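Local structure of uncharacterized protein (Bacillus thuringiensis serovar kurstaki, 4XE7) at residues Lys143-Pro155 and Lys187-Glu201. The protein is probably a bacterial actin-like ParM protein that polymerises into cytoskeletal filaments with bound nucleotide and thereby segregates plasmid DNA. Sequence-based numbering, arbitrary orientation.
Sequences KEEVSVPFSGGMP and KKIKITINDGTMNVE
Lys190 N bonds Glu144 O at 2.8 Å and begins a parallel pairing of two strands. Val146 N follows, bonded to Lys190 O at 2.9 Å. Thr192 N returns to Val146 O, and Val148 N reaches Thr192 O. The register then slips by one residue through 148-149 and 194-195. It resumes where Phe150 N meets Asp195 O at 3.0 Å, and Gly152 N goes on to Thr197 O.

Gly152 O takes two bonds from Asn199, one from its backbone N and one from side-chain ND2 at 2.8 Å. The same ND2 gives Ser151 OG a bond of 3.0 Å, lying near the amide plane. Asn199 CG lies anti to its own carbonyl carbon (chi1 -52°), which brings ND2 to both acceptors. Ser151 OG also bonds Tyr407 O of helix 402-418.

Val146, Ile191, Phe150 and Met198 share the other face. Val146 CG2 packs alongside Ile191 CG1. Met198 bends at chi2 and chi3, and its SD sits 4.0 Å from Phe150 CE2, at the ring edge. This is a Met-aromatic contact. Phe150 also meets Phe15 and helix 164-171. In the loop, Val148 CG2 makes a separate apolar contact with Ile191 CG2 at 3.7 Å.

At the exposed end, Glu144 OE1 forms a salt bridge with Lys187 NZ at 3.6 Å.

Strand 145-154 runs parallel to strand 188-200 and next to strand 13-17, as expected in the mixed sheet of an actin-like subdomain.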
ATOM      1  N   LYS A 143      14.810 -11.308  14.527  1.00 25.20           N
ATOM      2  CA  LYS A 143      14.215 -11.947  15.695  1.00 28.03           C
ATOM      3  C   LYS A 143      13.434 -13.197  15.314  1.00 32.44           C
ATOM      4  O   LYS A 143      12.501 -13.135  14.500  1.00 33.16           O
ATOM      5  CB  LYS A 143      13.277 -10.983  16.429  1.00 31.07           C
ATOM      6  CG  LYS A 143      13.917  -9.703  16.993  1.00 26.89           C
ATOM      7  CD  LYS A 143      12.788  -8.815  17.552  1.00 31.41           C
ATOM      8  CE  LYS A 143      13.248  -7.387  17.850  1.00 29.81           C
ATOM      9  NZ  LYS A 143      14.095  -7.335  19.072  1.00 34.61           N
ATOM     10  N   GLU A 144      13.787 -14.325  15.922  1.00 28.31           N
ATOM     11  CA  GLU A 144      13.167 -15.592  15.558  1.00 30.36           C
ATOM     12  C   GLU A 144      12.018 -15.963  16.492  1.00 26.70           C
ATOM     13  O   GLU A 144      11.277 -16.907  16.227  1.00 32.93           O
ATOM     14  CB  GLU A 144      14.221 -16.703  15.527  1.00 36.68           C
ATOM     15  CG  GLU A 144      14.757 -16.975  14.132  1.00 48.39           C
ATOM     16  CD  GLU A 144      15.959 -17.901  14.123  1.00 60.53           C
ATOM     17  OE1 GLU A 144      16.650 -17.966  13.080  1.00 62.68           O
ATOM     18  OE2 GLU A 144      16.209 -18.562  15.153  1.00 59.52           O
ATOM     19  N   GLU A 145      11.871 -15.222  17.584  1.00 29.36           N
ATOM     20  CA  GLU A 145      10.699 -15.339  18.449  1.00 35.05           C
ATOM     21  C   GLU A 145      10.137 -13.954  18.630  1.00 30.79           C
ATOM     22  O   GLU A 145      10.846 -13.054  19.067  1.00 33.34           O
ATOM     23  CB  GLU A 145      11.029 -15.931  19.826  1.00 35.24           C
ATOM     24  CG  GLU A 145      11.327 -17.415  19.864  1.00 53.78           C
ATOM     25  CD  GLU A 145      11.436 -17.942  21.289  1.00 64.92           C
ATOM     26  OE1 GLU A 145      11.036 -19.098  21.528  1.00 69.47           O
ATOM     27  OE2 GLU A 145      11.922 -17.201  22.173  1.00 69.84           O
ATOM     28  N   VAL A 146       8.869 -13.773  18.295  1.00 31.07           N
ATOM     29  CA  VAL A 146       8.238 -12.488  18.522  1.00 27.49           C
ATOM     30  C   VAL A 146       6.865 -12.636  19.131  1.00 29.60           C
ATOM     31  O   VAL A 146       6.049 -13.462  18.703  1.00 31.62           O
ATOM     32  CB  VAL A 146       8.118 -11.661  17.226  1.00 24.36           C
ATOM     33  CG1 VAL A 146       9.494 -11.134  16.804  1.00 23.92           C
ATOM     34  CG2 VAL A 146       7.486 -12.490  16.115  1.00 28.29           C
ATOM     35  N   SER A 147       6.628 -11.844  20.163  1.00 25.89           N
ATOM     36  CA  SER A 147       5.275 -11.556  20.588  1.00 31.23           C
ATOM     37  C   SER A 147       4.733 -10.489  19.642  1.00 25.36           C
ATOM     38  O   SER A 147       5.399  -9.487  19.399  1.00 28.39           O
ATOM     39  CB  SER A 147       5.246 -11.076  22.035  1.00 31.22           C
ATOM     40  OG  SER A 147       3.974 -10.560  22.350  1.00 38.46           O
ATOM     41  N   VAL A 148       3.549 -10.720  19.090  1.00 23.34           N
ATOM     42  CA  VAL A 148       2.943  -9.813  18.117  1.00 25.63           C
ATOM     43  C   VAL A 148       1.573  -9.311  18.593  1.00 29.24           C
ATOM     44  O   VAL A 148       0.556  -9.978  18.391  1.00 30.22           O
ATOM     45  CB  VAL A 148       2.760 -10.504  16.747  1.00 27.00           C
ATOM     46  CG1 VAL A 148       2.100  -9.558  15.741  1.00 29.92           C
ATOM     47  CG2 VAL A 148       4.083 -11.002  16.231  1.00 19.90           C
ATOM     48  N   PRO A 149       1.538  -8.135  19.239  1.00 33.17           N
ATOM     49  CA  PRO A 149       0.219  -7.585  19.578  1.00 28.42           C
ATOM     50  C   PRO A 149      -0.528  -7.184  18.306  1.00 29.85           C
ATOM     51  O   PRO A 149      -0.040  -6.348  17.537  1.00 28.75           O
ATOM     52  CB  PRO A 149       0.543  -6.372  20.451  1.00 23.18           C
ATOM     53  CG  PRO A 149       1.939  -5.969  20.048  1.00 33.63           C
ATOM     54  CD  PRO A 149       2.646  -7.254  19.650  1.00 31.58           C
ATOM     55  N   PHE A 150      -1.695  -7.782  18.077  1.00 22.11           N
ATOM     56  CA  PHE A 150      -2.355  -7.612  16.793  1.00 25.31           C
ATOM     57  C   PHE A 150      -3.157  -6.314  16.695  1.00 24.83           C
ATOM     58  O   PHE A 150      -4.101  -6.091  17.433  1.00 32.73           O
ATOM     59  CB  PHE A 150      -3.278  -8.800  16.486  1.00 24.34           C
ATOM     60  CG  PHE A 150      -3.821  -8.762  15.095  1.00 27.71           C
ATOM     61  CD1 PHE A 150      -3.002  -9.063  14.018  1.00 31.76           C
ATOM     62  CD2 PHE A 150      -5.121  -8.353  14.852  1.00 27.74           C
ATOM     63  CE1 PHE A 150      -3.480  -9.006  12.722  1.00 26.72           C
ATOM     64  CE2 PHE A 150      -5.607  -8.285  13.554  1.00 27.53           C
ATOM     65  CZ  PHE A 150      -4.784  -8.606  12.491  1.00 21.99           C
ATOM     66  N   SER A 151      -2.812  -5.467  15.739  1.00 19.56           N
ATOM     67  CA  SER A 151      -3.641  -4.296  15.509  1.00 24.16           C
ATOM     68  C   SER A 151      -4.110  -4.335  14.068  1.00 30.80           C
ATOM     69  O   SER A 151      -3.331  -4.134  13.138  1.00 29.43           O
ATOM     70  CB  SER A 151      -2.877  -3.004  15.819  1.00 22.25           C
ATOM     71  OG  SER A 151      -3.636  -1.851  15.481  1.00 23.15           O
ATOM     72  N   GLY A 152      -5.385  -4.634  13.878  1.00 22.29           N
ATOM     73  CA  GLY A 152      -5.935  -4.644  12.545  1.00 17.47           C
ATOM     74  C   GLY A 152      -7.201  -3.822  12.443  1.00 20.35           C
ATOM     75  O   GLY A 152      -7.483  -2.946  13.268  1.00 26.91           O
ATOM     76  N   GLY A 153      -7.977  -4.105  11.413  1.00 30.59           N
ATOM     77  CA  GLY A 153      -9.234  -3.416  11.235  1.00 35.66           C
ATOM     78  C   GLY A 153     -10.065  -4.112  10.191  1.00 40.37           C
ATOM     79  O   GLY A 153      -9.534  -4.768   9.297  1.00 36.88           O
ATOM     80  N   MET A 154     -11.378  -3.989  10.314  1.00 45.22           N
ATOM     81  CA  MET A 154     -12.256  -4.506   9.282  1.00 51.76           C
ATOM     82  C   MET A 154     -13.326  -3.477   8.958  1.00 63.79           C
ATOM     83  O   MET A 154     -13.710  -2.670   9.814  1.00 52.94           O
ATOM     84  CB  MET A 154     -12.889  -5.837   9.703  1.00 46.24           C
ATOM     85  CG  MET A 154     -13.850  -5.734  10.860  1.00 48.32           C
ATOM     86  SD  MET A 154     -14.525  -7.336  11.295  1.00144.90           S
ATOM     87  CE  MET A 154     -14.526  -7.184  13.065  1.00 34.85           C
ATOM     88  N   PRO A 155     -13.787  -3.485   7.700  1.00 75.13           N
ATOM     89  CA  PRO A 155     -14.882  -2.623   7.250  1.00 79.43           C
ATOM     90  C   PRO A 155     -16.177  -2.915   8.016  1.00 77.91           C
ATOM     91  O   PRO A 155     -16.321  -3.983   8.614  1.00 80.38           O
ATOM     92  CB  PRO A 155     -15.010  -2.964   5.758  1.00 78.84           C
ATOM     93  CG  PRO A 155     -14.302  -4.270   5.582  1.00 77.65           C
ATOM     94  CD  PRO A 155     -13.216  -4.279   6.598  1.00 78.07           C
ATOM     95  N   LYS A 187      15.234 -20.461   8.216  1.00 38.64           N
ATOM     96  CA  LYS A 187      14.754 -19.754   9.399  1.00 31.60           C
ATOM     97  C   LYS A 187      13.327 -20.125   9.738  1.00 31.13           C
ATOM     98  O   LYS A 187      12.471 -20.236   8.859  1.00 29.93           O
ATOM     99  CB  LYS A 187      14.864 -18.239   9.206  1.00 31.12           C
ATOM    100  CG  LYS A 187      16.262 -17.689   9.476  1.00 38.14           C
ATOM    101  CD  LYS A 187      16.312 -16.181   9.297  1.00 40.74           C
ATOM    102  CE  LYS A 187      17.742 -15.669   9.372  1.00 47.20           C
ATOM    103  NZ  LYS A 187      18.343 -15.899  10.710  1.00 51.04           N
ATOM    104  N   LYS A 188      13.078 -20.307  11.028  1.00 28.83           N
ATOM    105  CA  LYS A 188      11.751 -20.600  11.537  1.00 31.47           C
ATOM    106  C   LYS A 188      11.340 -19.529  12.543  1.00 29.47           C
ATOM    107  O   LYS A 188      11.984 -19.371  13.569  1.00 32.32           O
ATOM    108  CB  LYS A 188      11.735 -21.986  12.187  1.00 34.45           C
ATOM    109  CG  LYS A 188      10.374 -22.472  12.609  1.00 39.68           C
ATOM    110  CD  LYS A 188      10.348 -23.996  12.674  1.00 51.47           C
ATOM    111  CE  LYS A 188       9.057 -24.509  13.286  1.00 54.42           C
ATOM    112  NZ  LYS A 188       9.020 -25.999  13.343  1.00 60.77           N
ATOM    113  N   ILE A 189      10.277 -18.787  12.254  1.00 28.39           N
ATOM    114  CA  ILE A 189       9.872 -17.713  13.158  1.00 19.46           C
ATOM    115  C   ILE A 189       8.699 -18.146  14.038  1.00 29.12           C
ATOM    116  O   ILE A 189       7.675 -18.621  13.553  1.00 31.14           O
ATOM    117  CB  ILE A 189       9.514 -16.417  12.378  1.00 29.45           C
ATOM    118  CG1 ILE A 189      10.791 -15.664  11.970  1.00 41.22           C
ATOM    119  CG2 ILE A 189       8.776 -15.453  13.276  1.00 25.33           C
ATOM    120  CD1 ILE A 189      11.573 -16.255  10.847  1.00 45.94           C
ATOM    121  N   LYS A 190       8.860 -17.986  15.342  1.00 25.87           N
ATOM    122  CA  LYS A 190       7.808 -18.321  16.278  1.00 33.24           C
ATOM    123  C   LYS A 190       7.021 -17.077  16.680  1.00 28.34           C
ATOM    124  O   LYS A 190       7.565 -16.145  17.276  1.00 28.76           O
ATOM    125  CB  LYS A 190       8.405 -19.011  17.505  1.00 42.45           C
ATOM    126  CG  LYS A 190       7.406 -19.390  18.564  1.00 54.29           C
ATOM    127  CD  LYS A 190       8.076 -20.225  19.643  1.00 65.11           C
ATOM    128  CE  LYS A 190       7.280 -20.216  20.936  1.00 67.41           C
ATOM    129  NZ  LYS A 190       7.906 -21.109  21.951  1.00 68.73           N
ATOM    130  N   ILE A 191       5.734 -17.079  16.358  1.00 24.36           N
ATOM    131  CA  ILE A 191       4.878 -15.912  16.559  1.00 23.89           C
ATOM    132  C   ILE A 191       3.866 -16.187  17.644  1.00 22.97           C
ATOM    133  O   ILE A 191       3.088 -17.138  17.551  1.00 26.57           O
ATOM    134  CB  ILE A 191       4.124 -15.528  15.258  1.00 28.02           C
ATOM    135  CG1 ILE A 191       5.109 -15.079  14.176  1.00 27.20           C
ATOM    136  CG2 ILE A 191       3.024 -14.474  15.532  1.00 22.77           C
ATOM    137  CD1 ILE A 191       4.530 -15.128  12.749  1.00 24.88           C
ATOM    138  N   THR A 192       3.868 -15.357  18.672  1.00 25.23           N
ATOM    139  CA  THR A 192       2.864 -15.478  19.704  1.00 27.66           C
ATOM    140  C   THR A 192       1.993 -14.232  19.745  1.00 27.68           C
ATOM    141  O   THR A 192       2.485 -13.118  19.879  1.00 32.02           O
ATOM    142  CB  THR A 192       3.504 -15.709  21.077  1.00 30.56           C
ATOM    143  OG1 THR A 192       4.409 -16.814  20.992  1.00 33.22           O
ATOM    144  CG2 THR A 192       2.434 -15.999  22.129  1.00 30.33           C
ATOM    145  N   ILE A 193       0.692 -14.433  19.612  1.00 25.84           N
ATOM    146  CA  ILE A 193      -0.258 -13.344  19.716  1.00 30.55           C
ATOM    147  C   ILE A 193      -1.080 -13.554  20.974  1.00 33.20           C
ATOM    148  O   ILE A 193      -1.807 -14.543  21.082  1.00 32.70           O
ATOM    149  CB  ILE A 193      -1.177 -13.279  18.486  1.00 29.96           C
ATOM    150  CG1 ILE A 193      -0.340 -13.267  17.199  1.00 27.43           C
ATOM    151  CG2 ILE A 193      -2.103 -12.076  18.583  1.00 24.75           C
ATOM    152  CD1 ILE A 193      -1.169 -13.367  15.926  1.00 28.58           C
ATOM    153  N   ASN A 194      -0.954 -12.625  21.916  1.00 32.46           N
ATOM    154  CA  ASN A 194      -1.613 -12.721  23.219  1.00 31.49           C
ATOM    155  C   ASN A 194      -2.762 -11.746  23.395  1.00 32.75           C
ATOM    156  O   ASN A 194      -3.653 -11.954  24.217  1.00 30.10           O
ATOM    157  CB  ASN A 194      -0.591 -12.484  24.327  1.00 39.88           C
ATOM    158  CG  ASN A 194       0.514 -13.504  24.312  1.00 51.49           C
ATOM    159  OD1 ASN A 194       0.257 -14.709  24.359  1.00 52.58           O
ATOM    160  ND2 ASN A 194       1.758 -13.033  24.221  1.00 62.23           N
ATOM    161  N   ASP A 195      -2.720 -10.668  22.626  1.00 28.60           N
ATOM    162  CA  ASP A 195      -3.711  -9.613  22.730  1.00 31.83           C
ATOM    163  C   ASP A 195      -3.706  -8.798  21.446  1.00 30.08           C
ATOM    164  O   ASP A 195      -2.845  -8.991  20.576  1.00 26.43           O
ATOM    165  CB  ASP A 195      -3.447  -8.721  23.954  1.00 36.87           C
ATOM    166  CG  ASP A 195      -2.023  -8.143  23.987  1.00 43.96           C
ATOM    167  OD1 ASP A 195      -1.372  -8.223  25.052  1.00 52.88           O
ATOM    168  OD2 ASP A 195      -1.557  -7.584  22.972  1.00 40.93           O
ATOM    169  N   GLY A 196      -4.665  -7.898  21.322  1.00 30.22           N
ATOM    170  CA  GLY A 196      -4.748  -7.078  20.134  1.00 29.71           C
ATOM    171  C   GLY A 196      -5.817  -6.010  20.217  1.00 29.84           C
ATOM    172  O   GLY A 196      -6.499  -5.872  21.229  1.00 30.64           O
ATOM    173  N   THR A 197      -5.958  -5.265  19.130  1.00 29.42           N
ATOM    174  CA  THR A 197      -6.950  -4.203  19.015  1.00 36.56           C
ATOM    175  C   THR A 197      -7.497  -4.181  17.593  1.00 38.58           C
ATOM    176  O   THR A 197      -6.768  -4.455  16.641  1.00 32.97           O
ATOM    177  CB  THR A 197      -6.351  -2.816  19.335  1.00 41.05           C
ATOM    178  OG1 THR A 197      -5.492  -2.904  20.474  1.00 45.09           O
ATOM    179  CG2 THR A 197      -7.451  -1.807  19.605  1.00 51.48           C
ATOM    180  N   MET A 198      -8.769  -3.847  17.436  1.00 33.78           N
ATOM    181  CA  MET A 198      -9.319  -3.704  16.100  1.00 34.35           C
ATOM    182  C   MET A 198      -9.731  -2.260  15.899  1.00 35.80           C
ATOM    183  O   MET A 198     -10.252  -1.617  16.809  1.00 38.04           O
ATOM    184  CB  MET A 198     -10.496  -4.652  15.883  1.00 35.10           C
ATOM    185  CG  MET A 198     -10.098  -6.117  15.883  1.00 31.82           C
ATOM    186  SD  MET A 198      -9.056  -6.575  14.476  1.00 29.81           S
ATOM    187  CE  MET A 198     -10.259  -6.489  13.152  1.00 43.53           C
ATOM    188  N   ASN A 199      -9.482  -1.743  14.709  1.00 24.54           N
ATOM    189  CA  ASN A 199      -9.708  -0.330  14.465  1.00 26.78           C
ATOM    190  C   ASN A 199     -10.768  -0.153  13.389  1.00 37.67           C
ATOM    191  O   ASN A 199     -11.129  -1.115  12.693  1.00 36.67           O
ATOM    192  CB  ASN A 199      -8.402   0.364  14.060  1.00 24.97           C
ATOM    193  CG  ASN A 199      -7.262   0.096  15.044  1.00 31.12           C
ATOM    194  OD1 ASN A 199      -7.182   0.720  16.101  1.00 29.67           O
ATOM    195  ND2 ASN A 199      -6.377  -0.851  14.698  1.00 27.82           N
ATOM    196  N   VAL A 200     -11.260   1.076  13.265  1.00 45.80           N
ATOM    197  CA  VAL A 200     -12.237   1.429  12.244  1.00 52.72           C
ATOM    198  C   VAL A 200     -11.557   1.613  10.904  1.00 42.44           C
ATOM    199  O   VAL A 200     -10.914   2.641  10.698  1.00 39.55           O
ATOM    200  CB  VAL A 200     -12.960   2.751  12.581  1.00 64.89           C
ATOM    201  CG1 VAL A 200     -14.056   3.042  11.565  1.00 63.61           C
ATOM    202  CG2 VAL A 200     -13.492   2.739  14.007  1.00 72.30           C
ATOM    203  N   GLU A 201     -11.698   0.655   9.990  1.00 32.26           N
ATOM    204  CA  GLU A 201     -11.076   0.803   8.674  1.00 43.05           C
ATOM    205  C   GLU A 201     -11.685   2.031   8.004  1.00 40.27           C
ATOM    206  O   GLU A 201     -12.869   2.300   8.159  1.00 39.50           O
ATOM    207  CB  GLU A 201     -11.272  -0.451   7.811  1.00 50.20           C
ATOM    208  CG  GLU A 201     -10.319  -0.536   6.620  1.00 65.36           C
ATOM    209  CD  GLU A 201     -10.606  -1.721   5.709  1.00 81.22           C
ATOM    210  OE1 GLU A 201     -11.750  -1.832   5.220  1.00 85.16           O
ATOM    211  OE2 GLU A 201      -9.689  -2.540   5.480  1.00 87.35           O
TER
HETATM  212  O   HOH W   1       0.951 -10.155  21.636  1.00 39.96           O
HETATM  213  O   HOH W   2      -2.656  -4.207  19.969  1.00 31.21           O
HETATM  214  O   HOH W   3     -12.199  -3.283  13.096  1.00 43.63           O